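Local coordinates for protein glycosyl hydrolase, family 38 (Enterococcus faecalis, PDB 5KBP) that probably hydrolyses alpha-mannosidic linkages in mannose-containing glycans, as a metal-binding glycoside hydrolase of family 38, at residues Q135-Q141 and G179-I185; L443-T448 and M486-L490; Q524-M530 and K601-Q605; I751-G755 and E767-Q771. All blocks are in the same frame, centred on the assembly; numbering follows the deposited sequence.

Interaction 1: Q135-Q141 and G179-I185; sequences QTPQMMQ and GPDQTKI
Helix 136-141, with Gln-135 as its N-cap, lies against the type I turn Gly-179 to Gln-182 and the start of strand 184-189. CA atoms approach to 5.4 Å at Gln-135/Gly-179 and Gln-138/Thr-183. Pro-137 points its ring at the turn: CG is 3.4 Å from Gly-179 N, CB 3.3 Å from Thr-183 O and 3.9 Å from Ile-185 CG2. Ile-185 (chi1 p, chi2 t) also sets CD1 4.0 Å from Met-140 CG. Gln-138 is extended (t, t), and its NE2 donates a hydrogen bond to Gln-135 OE1 (2.6 Å), itself m, m. Asp-181, chi1 p, takes Thr-183 OG1 on OD2 at a very short 2.4 Å; Thr-183, chi1 m, sets CG2 3.8 Å from Gln-138 CA and 3.9 Å from Gln-141 CB. This packs a short helix on the turn entering the mixed sheet of the family 38 N-terminal domain. No hydrogen bond crosses: Gln-135 and Gln-138 also bond Phe-890 O, Asp-181 and Thr-183 pair with each other, and the join is van der Waals, centred on Pro-137 and Ile-185.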
loop_
_atom_site.group_PDB
_atom_site.type_symbol
_atom_site.label_atom_id
_atom_site.label_comp_id
_atom_site.label_asym_id
_atom_site.label_seq_id
_atom_site.Cartn_x
_atom_site.Cartn_y
_atom_site.Cartn_z
ATOM N N GLN A 135 21.050 -20.187 16.169
ATOM C CA GLN A 135 21.868 -19.160 16.805
ATOM C C GLN A 135 21.092 -18.295 17.792
ATOM O O GLN A 135 21.599 -17.238 18.186
ATOM C CB GLN A 135 22.516 -18.269 15.740
ATOM C CG GLN A 135 23.696 -18.899 15.015
ATOM C CD GLN A 135 24.987 -18.834 15.813
ATOM O OE1 GLN A 135 24.973 -18.744 17.041
ATOM N NE2 GLN A 135 26.116 -18.872 15.113
ATOM N N THR A 136 19.893 -18.713 18.200
ATOM C CA THR A 136 19.111 -17.912 19.143
ATOM C C THR A 136 19.855 -17.620 20.441
ATOM O O THR A 136 19.845 -16.456 20.877
ATOM C CB THR A 136 17.767 -18.595 19.423
ATOM O OG1 THR A 136 17.096 -18.870 18.188
ATOM C CG2 THR A 136 16.888 -17.699 20.278
ATOM N N PRO A 137 20.505 -18.588 21.107
ATOM C CA PRO A 137 21.185 -18.249 22.371
ATOM C C PRO A 137 22.248 -17.175 22.225
ATOM O O PRO A 137 22.312 -16.258 23.053
ATOM C CB PRO A 137 21.791 -19.589 22.812
ATOM C CG PRO A 137 20.945 -20.615 22.160
ATOM C CD PRO A 137 20.576 -20.036 20.833
ATOM N N GLN A 138 23.088 -17.257 21.190
ATOM C CA GLN A 138 24.117 -16.239 21.007
ATOM C C GLN A 138 23.504 -14.887 20.666
ATOM O O GLN A 138 23.971 -13.849 21.148
ATOM C CB GLN A 138 25.106 -16.666 19.922
ATOM C CG GLN A 138 26.274 -15.706 19.763
ATOM C CD GLN A 138 27.196 -16.077 18.620
ATOM O OE1 GLN A 138 28.324 -15.597 18.541
ATOM N NE2 GLN A 138 26.715 -16.931 17.724
ATOM N N MET A 139 22.451 -14.878 19.845
ATOM C CA MET A 139 21.821 -13.614 19.473
ATOM C C MET A 139 21.085 -12.993 20.654
ATOM O O MET A 139 21.058 -11.765 20.796
ATOM C CB MET A 139 20.875 -13.824 18.292
ATOM C CG MET A 139 21.576 -14.271 17.015
ATOM S SD MET A 139 20.481 -14.335 15.587
ATOM C CE MET A 139 19.972 -12.622 15.474
ATOM N N MET A 140 20.476 -13.820 21.510
ATOM C CA MET A 140 19.876 -13.300 22.736
ATOM C C MET A 140 20.942 -12.710 23.649
ATOM O O MET A 140 20.785 -11.603 24.178
ATOM C CB MET A 140 19.104 -14.404 23.465
ATOM C CG MET A 140 17.885 -14.934 22.730
ATOM S SD MET A 140 16.767 -13.636 22.180
ATOM C CE MET A 140 16.800 -13.913 20.411
ATOM N N GLN A 141 22.044 -13.440 23.839
ATOM C CA GLN A 141 23.109 -12.968 24.716
ATOM C C GLN A 141 23.760 -11.706 24.165
ATOM O O GLN A 141 24.125 -10.803 24.927
ATOM C CB GLN A 141 24.151 -14.069 24.910
ATOM C CG GLN A 141 24.651 -14.205 26.337
ATOM C CD GLN A 141 23.560 -14.645 27.295
ATOM O OE1 GLN A 141 22.860 -13.819 27.881
ATOM N NE2 GLN A 141 23.411 -15.954 27.461
ATOM N N GLY A 179 23.500 -22.872 21.921
ATOM C CA GLY A 179 23.673 -22.694 20.500
ATOM C C GLY A 179 24.901 -23.408 19.982
ATOM O O GLY A 179 25.644 -24.069 20.719
ATOM N N PRO A 180 25.133 -23.276 18.671
ATOM C CA PRO A 180 26.313 -23.918 18.071
ATOM C C PRO A 180 27.631 -23.348 18.561
ATOM O O PRO A 180 28.649 -24.050 18.497
ATOM C CB PRO A 180 26.119 -23.673 16.568
ATOM C CG PRO A 180 25.261 -22.455 16.494
ATOM C CD PRO A 180 24.339 -22.533 17.679
ATOM N N ASP A 181 27.653 -22.109 19.046
ATOM C CA ASP A 181 28.854 -21.517 19.618
ATOM C C ASP A 181 28.990 -21.796 21.108
ATOM O O ASP A 181 29.784 -21.131 21.781
ATOM C CB ASP A 181 28.866 -20.006 19.378
ATOM C CG ASP A 181 27.818 -19.282 20.195
ATOM O OD1 ASP A 181 26.688 -19.802 20.314
ATOM O OD2 ASP A 181 28.128 -18.198 20.731
ATOM N N GLN A 182 28.223 -22.752 21.635
ATOM C CA GLN A 182 28.188 -23.146 23.041
ATOM C C GLN A 182 27.639 -22.055 23.954
ATOM O O GLN A 182 27.698 -22.200 25.181
ATOM C CB GLN A 182 29.565 -23.596 23.545
ATOM C CG GLN A 182 30.135 -24.787 22.788
ATOM C CD GLN A 182 31.308 -25.428 23.500
ATOM O OE1 GLN A 182 32.340 -25.711 22.890
ATOM N NE2 GLN A 182 31.155 -25.668 24.796
ATOM N N THR A 183 27.108 -20.968 23.397
ATOM C CA THR A 183 26.393 -19.994 24.210
ATOM C C THR A 183 25.095 -20.610 24.716
ATOM O O THR A 183 24.365 -21.263 23.966
ATOM C CB THR A 183 26.101 -18.726 23.405
ATOM O OG1 THR A 183 27.332 -18.155 22.944
ATOM C CG2 THR A 183 25.372 -17.702 24.266
ATOM N N LYS A 184 24.812 -20.403 25.999
ATOM C CA LYS A 184 23.717 -21.080 26.678
ATOM C C LYS A 184 22.813 -20.059 27.351
ATOM O O LYS A 184 23.291 -19.193 28.093
ATOM C CB LYS A 184 24.272 -22.084 27.697
ATOM C CG LYS A 184 23.363 -22.401 28.869
ATOM C CD LYS A 184 23.958 -23.532 29.694
ATOM C CE LYS A 184 23.628 -23.395 31.170
ATOM N NZ LYS A 184 24.252 -22.185 31.775
ATOM N N ILE A 185 21.511 -20.157 27.083
ATOM C CA ILE A 185 20.506 -19.296 27.690
ATOM C C ILE A 185 19.478 -20.175 28.399
ATOM O O ILE A 185 19.449 -21.394 28.236
ATOM C CB ILE A 185 19.817 -18.378 26.662
ATOM C CG1 ILE A 185 19.041 -19.213 25.641
ATOM C CG2 ILE A 185 20.838 -17.498 25.965
ATOM C CD1 ILE A 185 18.146 -18.395 24.732
#

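Interaction 2: L443-T448 and M486-L490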
loop_
_atom_site.group_PDB
_atom_site.type_symbol
_atom_site.label_atom_id
_atom_site.label_comp_id
_atom_site.label_asym_id
_atom_site.label_seq_id
_atom_site.Cartn_x
_atom_site.Cartn_y
_atom_site.Cartn_z
ATOM N N LEU A 443 20.067 13.620 -31.559
ATOM C CA LEU A 443 20.954 12.628 -30.964
ATOM C C LEU A 443 20.788 11.263 -31.617
ATOM O O LEU A 443 21.761 10.510 -31.734
ATOM C CB LEU A 443 20.696 12.525 -29.460
ATOM C CG LEU A 443 20.973 13.777 -28.627
ATOM C CD1 LEU A 443 20.637 13.535 -27.162
ATOM C CD2 LEU A 443 22.420 14.212 -28.782
ATOM N N LYS A 444 19.568 10.928 -32.046
ATOM C CA LYS A 444 19.333 9.637 -32.684
ATOM C C LYS A 444 20.075 9.535 -34.010
ATOM O O LYS A 444 20.564 8.459 -34.376
ATOM C CB LYS A 444 17.832 9.428 -32.892
ATOM C CG LYS A 444 17.401 7.974 -33.022
ATOM C CD LYS A 444 16.932 7.423 -31.684
ATOM C CE LYS A 444 16.256 6.071 -31.846
ATOM N NZ LYS A 444 15.679 5.582 -30.563
ATOM N N GLN A 445 20.176 10.644 -34.739
ATOM C CA GLN A 445 20.834 10.672 -36.037
ATOM C C GLN A 445 22.332 10.932 -35.946
ATOM O O GLN A 445 23.037 10.740 -36.941
ATOM C CB GLN A 445 20.192 11.737 -36.930
ATOM C CG GLN A 445 18.724 11.491 -37.236
ATOM C CD GLN A 445 18.019 12.737 -37.734
ATOM O OE1 GLN A 445 18.645 13.777 -37.941
ATOM N NE2 GLN A 445 16.709 12.640 -37.924
ATOM N N LYS A 446 22.831 11.367 -34.791
ATOM C CA LYS A 446 24.254 11.649 -34.657
ATOM C C LYS A 446 25.042 10.347 -34.586
ATOM O O LYS A 446 24.695 9.440 -33.824
ATOM C CB LYS A 446 24.514 12.498 -33.414
ATOM C CG LYS A 446 25.931 13.046 -33.328
ATOM C CD LYS A 446 26.102 13.964 -32.128
ATOM C CE LYS A 446 27.489 14.588 -32.104
ATOM N NZ LYS A 446 27.669 15.517 -30.952
ATOM N N ALA A 447 26.102 10.258 -35.385
ATOM C CA ALA A 447 26.920 9.054 -35.414
ATOM C C ALA A 447 27.603 8.838 -34.069
ATOM O O ALA A 447 27.921 9.785 -33.346
ATOM C CB ALA A 447 27.965 9.146 -36.526
ATOM N N THR A 448 27.828 7.567 -33.736
ATOM C CA THR A 448 28.430 7.207 -32.462
ATOM C C THR A 448 29.907 6.923 -32.657
ATOM O O THR A 448 30.254 5.960 -33.360
ATOM C CB THR A 448 27.737 5.987 -31.864
ATOM O OG1 THR A 448 26.350 6.279 -31.654
ATOM C CG2 THR A 448 28.380 5.606 -30.536
ATOM N N MET A 486 17.406 15.793 -23.180
ATOM C CA MET A 486 17.540 14.593 -23.993
ATOM C C MET A 486 19.001 14.168 -23.973
ATOM O O MET A 486 19.895 15.001 -24.158
ATOM C CB MET A 486 17.080 14.843 -25.430
ATOM C CG MET A 486 15.591 15.086 -25.581
ATOM S SD MET A 486 14.611 13.645 -25.115
ATOM C CE MET A 486 13.019 14.098 -25.795
ATOM N N ALA A 487 19.246 12.882 -23.740
ATOM C CA ALA A 487 20.603 12.387 -23.572
ATOM C C ALA A 487 20.828 11.150 -24.428
ATOM O O ALA A 487 19.886 10.474 -24.850
ATOM C CB ALA A 487 20.906 12.063 -22.103
ATOM N N LYS A 488 22.103 10.865 -24.676
ATOM C CA LYS A 488 22.532 9.649 -25.351
ATOM C C LYS A 488 23.410 8.856 -24.396
ATOM O O LYS A 488 24.344 9.409 -23.803
ATOM C CB LYS A 488 23.290 9.963 -26.645
ATOM C CG LYS A 488 23.595 8.737 -27.489
ATOM C CD LYS A 488 24.038 9.128 -28.888
ATOM C CE LYS A 488 24.113 7.916 -29.801
ATOM N NZ LYS A 488 24.395 8.300 -31.212
ATOM N N TYR A 489 23.108 7.572 -24.242
ATOM C CA TYR A 489 23.785 6.721 -23.276
ATOM C C TYR A 489 24.495 5.582 -23.987
ATOM O O TYR A 489 23.971 5.010 -24.949
ATOM C CB TYR A 489 22.800 6.156 -22.250
ATOM C CG TYR A 489 22.119 7.213 -21.420
ATOM C CD1 TYR A 489 22.690 7.668 -20.239
ATOM C CD2 TYR A 489 20.907 7.760 -21.816
ATOM C CE1 TYR A 489 22.072 8.637 -19.474
ATOM C CE2 TYR A 489 20.280 8.730 -21.058
ATOM C CZ TYR A 489 20.868 9.166 -19.888
ATOM O OH TYR A 489 20.250 10.132 -19.128
ATOM N N LEU A 490 25.689 5.256 -23.505
ATOM C CA LEU A 490 26.462 4.132 -24.007
ATOM C C LEU A 490 26.601 3.100 -22.897
ATOM O O LEU A 490 26.909 3.450 -21.752
ATOM C CB LEU A 490 27.839 4.585 -24.495
ATOM C CG LEU A 490 28.453 3.717 -25.595
ATOM C CD1 LEU A 490 27.479 3.574 -26.754
ATOM C CD2 LEU A 490 29.772 4.302 -26.070
#
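Leu-443, in the m, t rotamer, lays its CD1 over the backbone of strand 483-499, 3.4 Å from Met-486 O and 3.6 Å from Ala-487 C, with Met-486 CB at 4.2 Å. Here the end of helix 436-445 and the turn after it cover one face of the three-stranded antiparallel sheet of C-terminal domain 1, and Leu-443 also touches Leu-429 and Val-470 on the two flanking strands. Beside it Lys-488 rises from the strand extended, all four chi angles t, into the bend 443-448. Its NZ donates to Thr-448 OG1 at 2.8 Å and, weakly, to Leu-443 O at 3.5 Å; Lys-446 O is 2.9 Å from NZ but poorly angled. Thr-448 OG1 is in turn bonded to Glu-468, whose carboxylate makes a long, weak ion pair with Lys-488. Thr-448 CG2 reaches Leu-490 CD1 at 4.4 Å. A buried lysine thus has its charge met chiefly by the Thr-448 hydroxyl, with weak help from Leu-443 O and Glu-468, while leucine supplies apolar cover.

Interaction 3: Q524-M530 and K601-Q605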
loop_
_atom_site.group_PDB
_atom_site.type_symbol
_atom_site.label_atom_id
_atom_site.label_comp_id
_atom_site.label_asym_id
_atom_site.label_seq_id
_atom_site.Cartn_x
_atom_site.Cartn_y
_atom_site.Cartn_z
ATOM N N GLN A 524 30.623 -23.206 -27.283
ATOM C CA GLN A 524 30.708 -23.943 -28.540
ATOM C C GLN A 524 29.283 -24.210 -29.006
ATOM O O GLN A 524 28.684 -25.232 -28.640
ATOM C CB GLN A 524 31.484 -25.252 -28.369
ATOM C CG GLN A 524 32.949 -25.075 -27.982
ATOM C CD GLN A 524 33.134 -24.666 -26.532
ATOM O OE1 GLN A 524 32.466 -25.185 -25.637
ATOM N NE2 GLN A 524 34.042 -23.726 -26.294
ATOM N N PRO A 525 28.692 -23.322 -29.811
ATOM C CA PRO A 525 27.251 -23.424 -30.091
ATOM C C PRO A 525 26.863 -24.616 -30.945
ATOM O O PRO A 525 25.695 -25.020 -30.902
ATOM C CB PRO A 525 26.941 -22.105 -30.811
ATOM C CG PRO A 525 28.239 -21.711 -31.433
ATOM C CD PRO A 525 29.308 -22.164 -30.480
ATOM N N ALA A 526 27.787 -25.189 -31.719
ATOM C CA ALA A 526 27.421 -26.300 -32.590
ATOM C C ALA A 526 26.989 -27.524 -31.794
ATOM O O ALA A 526 26.230 -28.356 -32.302
ATOM C CB ALA A 526 28.585 -26.653 -33.513
ATOM N N THR A 527 27.455 -27.649 -30.550
ATOM C CA THR A 527 27.095 -28.765 -29.683
ATOM C C THR A 527 26.423 -28.309 -28.392
ATOM O O THR A 527 26.216 -29.133 -27.494
ATOM C CB THR A 527 28.336 -29.602 -29.354
ATOM O OG1 THR A 527 29.323 -28.769 -28.734
ATOM C CG2 THR A 527 28.919 -30.210 -30.620
ATOM N N ASN A 528 26.076 -27.025 -28.281
ATOM C CA ASN A 528 25.433 -26.467 -27.090
ATOM C C ASN A 528 26.289 -26.708 -25.845
ATOM O O ASN A 528 25.868 -27.347 -24.879
ATOM C CB ASN A 528 24.023 -27.040 -26.908
ATOM C CG ASN A 528 23.095 -26.679 -28.048
ATOM O OD1 ASN A 528 23.268 -25.651 -28.702
ATOM N ND2 ASN A 528 22.096 -27.521 -28.288
ATOM N N GLU A 529 27.509 -26.177 -25.881
ATOM C CA GLU A 529 28.479 -26.414 -24.824
ATOM C C GLU A 529 29.163 -25.118 -24.416
ATOM O O GLU A 529 29.358 -24.211 -25.232
ATOM C CB GLU A 529 29.537 -27.442 -25.256
ATOM C CG GLU A 529 29.027 -28.872 -25.287
ATOM C CD GLU A 529 30.065 -29.858 -25.785
ATOM O OE1 GLU A 529 30.643 -29.621 -26.867
ATOM O OE2 GLU A 529 30.303 -30.869 -25.090
ATOM N N MET A 530 29.514 -25.042 -23.134
ATOM C CA MET A 530 30.339 -23.979 -22.582
ATOM C C MET A 530 31.425 -24.606 -21.722
ATOM O O MET A 530 31.269 -25.719 -21.211
ATOM C CB MET A 530 29.527 -22.997 -21.726
ATOM C CG MET A 530 28.380 -22.318 -22.434
ATOM S SD MET A 530 27.468 -21.221 -21.330
ATOM C CE MET A 530 26.924 -22.376 -20.074
ATOM N N LYS A 601 32.288 -14.097 -21.423
ATOM C CA LYS A 601 30.924 -14.360 -20.989
ATOM C C LYS A 601 30.146 -15.018 -22.120
ATOM O O LYS A 601 30.258 -14.610 -23.278
ATOM C CB LYS A 601 30.231 -13.065 -20.546
ATOM C CG LYS A 601 28.789 -13.239 -20.101
ATOM C CD LYS A 601 28.181 -11.904 -19.707
ATOM C CE LYS A 601 26.724 -12.054 -19.306
ATOM N NZ LYS A 601 26.132 -10.749 -18.902
ATOM N N ALA A 602 29.360 -16.034 -21.768
ATOM C CA ALA A 602 28.502 -16.725 -22.718
ATOM C C ALA A 602 27.233 -17.163 -22.002
ATOM O O ALA A 602 27.261 -17.510 -20.819
ATOM C CB ALA A 602 29.204 -17.934 -23.346
ATOM N N SER A 603 26.118 -17.139 -22.730
ATOM C CA SER A 603 24.825 -17.494 -22.164
ATOM C C SER A 603 24.010 -18.280 -23.181
ATOM O O SER A 603 24.086 -18.034 -24.387
ATOM C CB SER A 603 24.037 -16.252 -21.721
ATOM O OG SER A 603 23.654 -15.469 -22.838
ATOM N N TYR A 604 23.225 -19.228 -22.672
ATOM C CA TYR A 604 22.325 -20.043 -23.474
ATOM C C TYR A 604 20.892 -19.857 -22.997
ATOM O O TYR A 604 20.643 -19.693 -21.797
ATOM C CB TYR A 604 22.693 -21.529 -23.389
ATOM C CG TYR A 604 23.779 -21.967 -24.343
ATOM C CD1 TYR A 604 25.112 -21.683 -24.087
ATOM C CD2 TYR A 604 23.470 -22.682 -25.493
ATOM C CE1 TYR A 604 26.107 -22.088 -24.955
ATOM C CE2 TYR A 604 24.459 -23.092 -26.367
ATOM C CZ TYR A 604 25.775 -22.792 -26.090
ATOM O OH TYR A 604 26.766 -23.198 -26.951
ATOM N N GLN A 605 19.954 -19.891 -23.938
ATOM C CA GLN A 605 18.533 -19.883 -23.626
ATOM C C GLN A 605 17.983 -21.290 -23.796
ATOM O O GLN A 605 18.175 -21.914 -24.846
ATOM C CB GLN A 605 17.769 -18.910 -24.525
ATOM C CG GLN A 605 16.310 -18.732 -24.130
ATOM C CD GLN A 605 15.452 -18.219 -25.269
ATOM O OE1 GLN A 605 15.392 -18.827 -26.339
ATOM N NE2 GLN A 605 14.777 -17.097 -25.045
#
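A beta hairpin with a G1 bulge at its turn packs on a strand of the facing antiparallel sheet, in the large C-terminal beta region of the family 38 fold. The type I turn runs from Gln-524 to Thr-527, and Asn-528 and Glu-529 both face Gln-524; Asn-528 takes the positive phi (57°) expected at the first bulge position. Two backbone bonds close the hairpin, Gln-524 N to Glu-529 O at 2.6 Å and Glu-529 N to Gln-524 O at 3.1 Å. Into this turn pushes the ring of Tyr-604, on strand 601-613, which buries most surface in the contact, 118 Å². Its OH sits 3.2 Å from Pro-525 CA, which lies at the ring edge, and 3.5 Å from Asn-528 CA, and accepts a weak hydrogen bond from Glu-529 N at 3.3 Å. Ala-523 and Ile-539 of the hairpin's sheet also touch Tyr-604, so the ring crosses from its own sheet to lodge against the facing one. Within the hairpin end, Thr-527 OG1 donates to Glu-529 OE1 at a very short 2.4 Å. Met-530, pointing toward strand 601-613, completes the join: CG is 3.4 Å from Tyr-604 CE1, and its SD is 4.2 Å from Ala-602 CB. The same sulfur makes a Met-aromatic contact at the ring edge, Met-530 SD lying 4.9 Å from the Tyr-604 ring centroid and 76° off its normal.

Interaction 4: I751-G755 and E767-Q771; sequences IRCVG and EAQCQ
Between strand 745-753 of one antiparallel sheet and strand 772-783 of the other, in the C-terminal beta region of the family 38 fold, the chain passes through the end of a 3-10 segment (767-769, begun earlier); the closest CA pair is Cys-753 with Gln-769, 4.1 Å apart. Residues 751-753 are extended beta, and Gly-755 leaves it at phi -119°, psi -5°. Ile-751 (t, t) points toward the 3-10 segment and puts CD1 3.6 Å from Cys-770 CB. Arg-752 points away: its guanidinium salt-bridges Asp-567 and bonds Ser-301 and Asn-298. Cys-753, chi1 -45°, sets SG 3.1 Å from Gln-769 O and 4.2 Å from Cys-770 CB, its CB 3.3 Å from Gln-769 OE1. Val-754 gives the one hydrogen bond between the segments, weak, N to Ala-768 O at 3.4 Å; its CG2 is 4.2 Å from Ala-768 CB. Gly-755 N passes 3.3 Å from Gln-769 NE2, two donors, so no bond forms. The 3-10 residues keep phi near -74° and psi near -8°; Cys-770 is left-handed (phi 55°, psi 52°) just before strand 772-783. Gln-769 folds m, m, bringing its CD 3.1 Å from Val-754 O without a hydrogen bond, while OE1 accepts from Asp-671 N; Gln-771 NE2 donates to Gln-769 O (3.2 Å). Beyond one weak hydrogen bond, the contact is van der Waals, Ile-751, Val-754, Ala-768 and the unbridged Cys-753 and Cys-770 fitting closely.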
loop_
_atom_site.group_PDB
_atom_site.type_symbol
_atom_site.label_atom_id
_atom_site.label_comp_id
_atom_site.label_asym_id
_atom_site.label_seq_id
_atom_site.Cartn_x
_atom_site.Cartn_y
_atom_site.Cartn_z
ATOM N N ILE A 751 8.028 -22.065 -7.062
ATOM C CA ILE A 751 6.743 -21.412 -6.850
ATOM C C ILE A 751 5.745 -22.471 -6.405
ATOM O O ILE A 751 5.764 -23.606 -6.889
ATOM C CB ILE A 751 6.283 -20.667 -8.128
ATOM C CG1 ILE A 751 5.041 -19.817 -7.859
ATOM C CG2 ILE A 751 6.030 -21.643 -9.272
ATOM C CD1 ILE A 751 4.635 -18.956 -9.039
ATOM N N ARG A 752 4.888 -22.100 -5.454
ATOM C CA ARG A 752 3.856 -22.997 -4.942
ATOM C C ARG A 752 2.547 -22.229 -4.874
ATOM O O ARG A 752 2.489 -21.154 -4.268
ATOM C CB ARG A 752 4.231 -23.555 -3.567
ATOM C CG ARG A 752 3.316 -24.667 -3.083
ATOM C CD ARG A 752 3.826 -25.298 -1.798
ATOM N NE ARG A 752 3.680 -24.407 -0.651
ATOM C CZ ARG A 752 2.602 -24.363 0.123
ATOM N NH1 ARG A 752 2.548 -23.524 1.148
ATOM N NH2 ARG A 752 1.574 -25.159 -0.130
ATOM N N CYS A 753 1.503 -22.782 -5.486
ATOM C CA CYS A 753 0.245 -22.077 -5.695
ATOM C C CYS A 753 -0.885 -22.824 -5.000
ATOM O O CYS A 753 -1.119 -24.004 -5.281
ATOM C CB CYS A 753 -0.044 -21.934 -7.189
ATOM S SG CYS A 753 1.394 -21.410 -8.165
ATOM N N VAL A 754 -1.587 -22.133 -4.100
ATOM C CA VAL A 754 -2.724 -22.686 -3.377
ATOM C C VAL A 754 -3.858 -21.668 -3.408
ATOM O O VAL A 754 -3.692 -20.533 -3.855
ATOM C CB VAL A 754 -2.368 -23.062 -1.925
ATOM C CG1 VAL A 754 -1.459 -24.281 -1.907
ATOM C CG2 VAL A 754 -1.703 -21.885 -1.227
ATOM N N GLY A 755 -5.023 -22.087 -2.919
ATOM C CA GLY A 755 -6.205 -21.251 -3.018
ATOM C C GLY A 755 -6.840 -20.832 -1.707
ATOM O O GLY A 755 -7.795 -20.049 -1.705
ATOM N N GLU A 767 -5.328 -14.984 -4.785
ATOM C CA GLU A 767 -4.049 -14.395 -5.167
ATOM C C GLU A 767 -2.859 -15.169 -4.614
ATOM O O GLU A 767 -1.719 -14.862 -4.980
ATOM C CB GLU A 767 -3.986 -12.934 -4.719
ATOM C CG GLU A 767 -4.914 -12.025 -5.509
ATOM C CD GLU A 767 -4.863 -10.586 -5.043
ATOM O OE1 GLU A 767 -5.437 -9.718 -5.732
ATOM O OE2 GLU A 767 -4.252 -10.323 -3.986
ATOM N N ALA A 768 -3.096 -16.153 -3.743
ATOM C CA ALA A 768 -2.048 -17.085 -3.351
ATOM C C ALA A 768 -1.706 -18.071 -4.459
ATOM O O ALA A 768 -0.733 -18.821 -4.322
ATOM C CB ALA A 768 -2.463 -17.848 -2.092
ATOM N N GLN A 769 -2.483 -18.093 -5.545
ATOM C CA GLN A 769 -2.162 -18.922 -6.699
ATOM C C GLN A 769 -1.004 -18.363 -7.514
ATOM O O GLN A 769 -0.545 -19.039 -8.441
ATOM C CB GLN A 769 -3.395 -19.084 -7.592
ATOM C CG GLN A 769 -4.573 -19.784 -6.928
ATOM C CD GLN A 769 -4.369 -21.282 -6.776
ATOM O OE1 GLN A 769 -3.323 -21.819 -7.133
ATOM N NE2 GLN A 769 -5.377 -21.963 -6.247
ATOM N N CYS A 770 -0.545 -17.149 -7.206
ATOM C CA CYS A 770 0.664 -16.572 -7.794
ATOM C C CYS A 770 0.607 -16.574 -9.320
ATOM O O CYS A 770 1.515 -17.054 -10.002
ATOM C CB CYS A 770 1.910 -17.304 -7.295
ATOM S SG CYS A 770 2.130 -17.254 -5.506
ATOM N N GLN A 771 -0.477 -16.027 -9.858
ATOM C CA GLN A 771 -0.639 -15.943 -11.301
ATOM C C GLN A 771 0.139 -14.754 -11.855
ATOM O O GLN A 771 0.147 -13.670 -11.266
ATOM C CB GLN A 771 -2.118 -15.813 -11.669
ATOM C CG GLN A 771 -3.005 -16.945 -11.160
ATOM C CD GLN A 771 -2.763 -18.258 -11.882
ATOM O OE1 GLN A 771 -3.389 -18.542 -12.903
ATOM N NE2 GLN A 771 -1.858 -19.070 -11.349
#

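In the fold
From the N terminus the four contacts follow in series, none nested in or crossing another. Interaction 1 closes a loop of 37 residues within the N-terminal domain, joining helix 136-141 to the mixed sheet. Interaction 2 closes an equally long loop far away, across the chain's centre about 59 Å off (centre to centre), tying helix 436-445 to a small antiparallel sheet near the second subunit. Interaction 3 spans 70 residues and brings two large antiparallel sheets of the C-terminal region together. Interaction 4, the shortest loop with 11 residues between its segments, lies where strand 745-753 turns toward strand 772-783. Interactions 3 and 4 reach the same sheet, their nearest atoms about 18 Å apart.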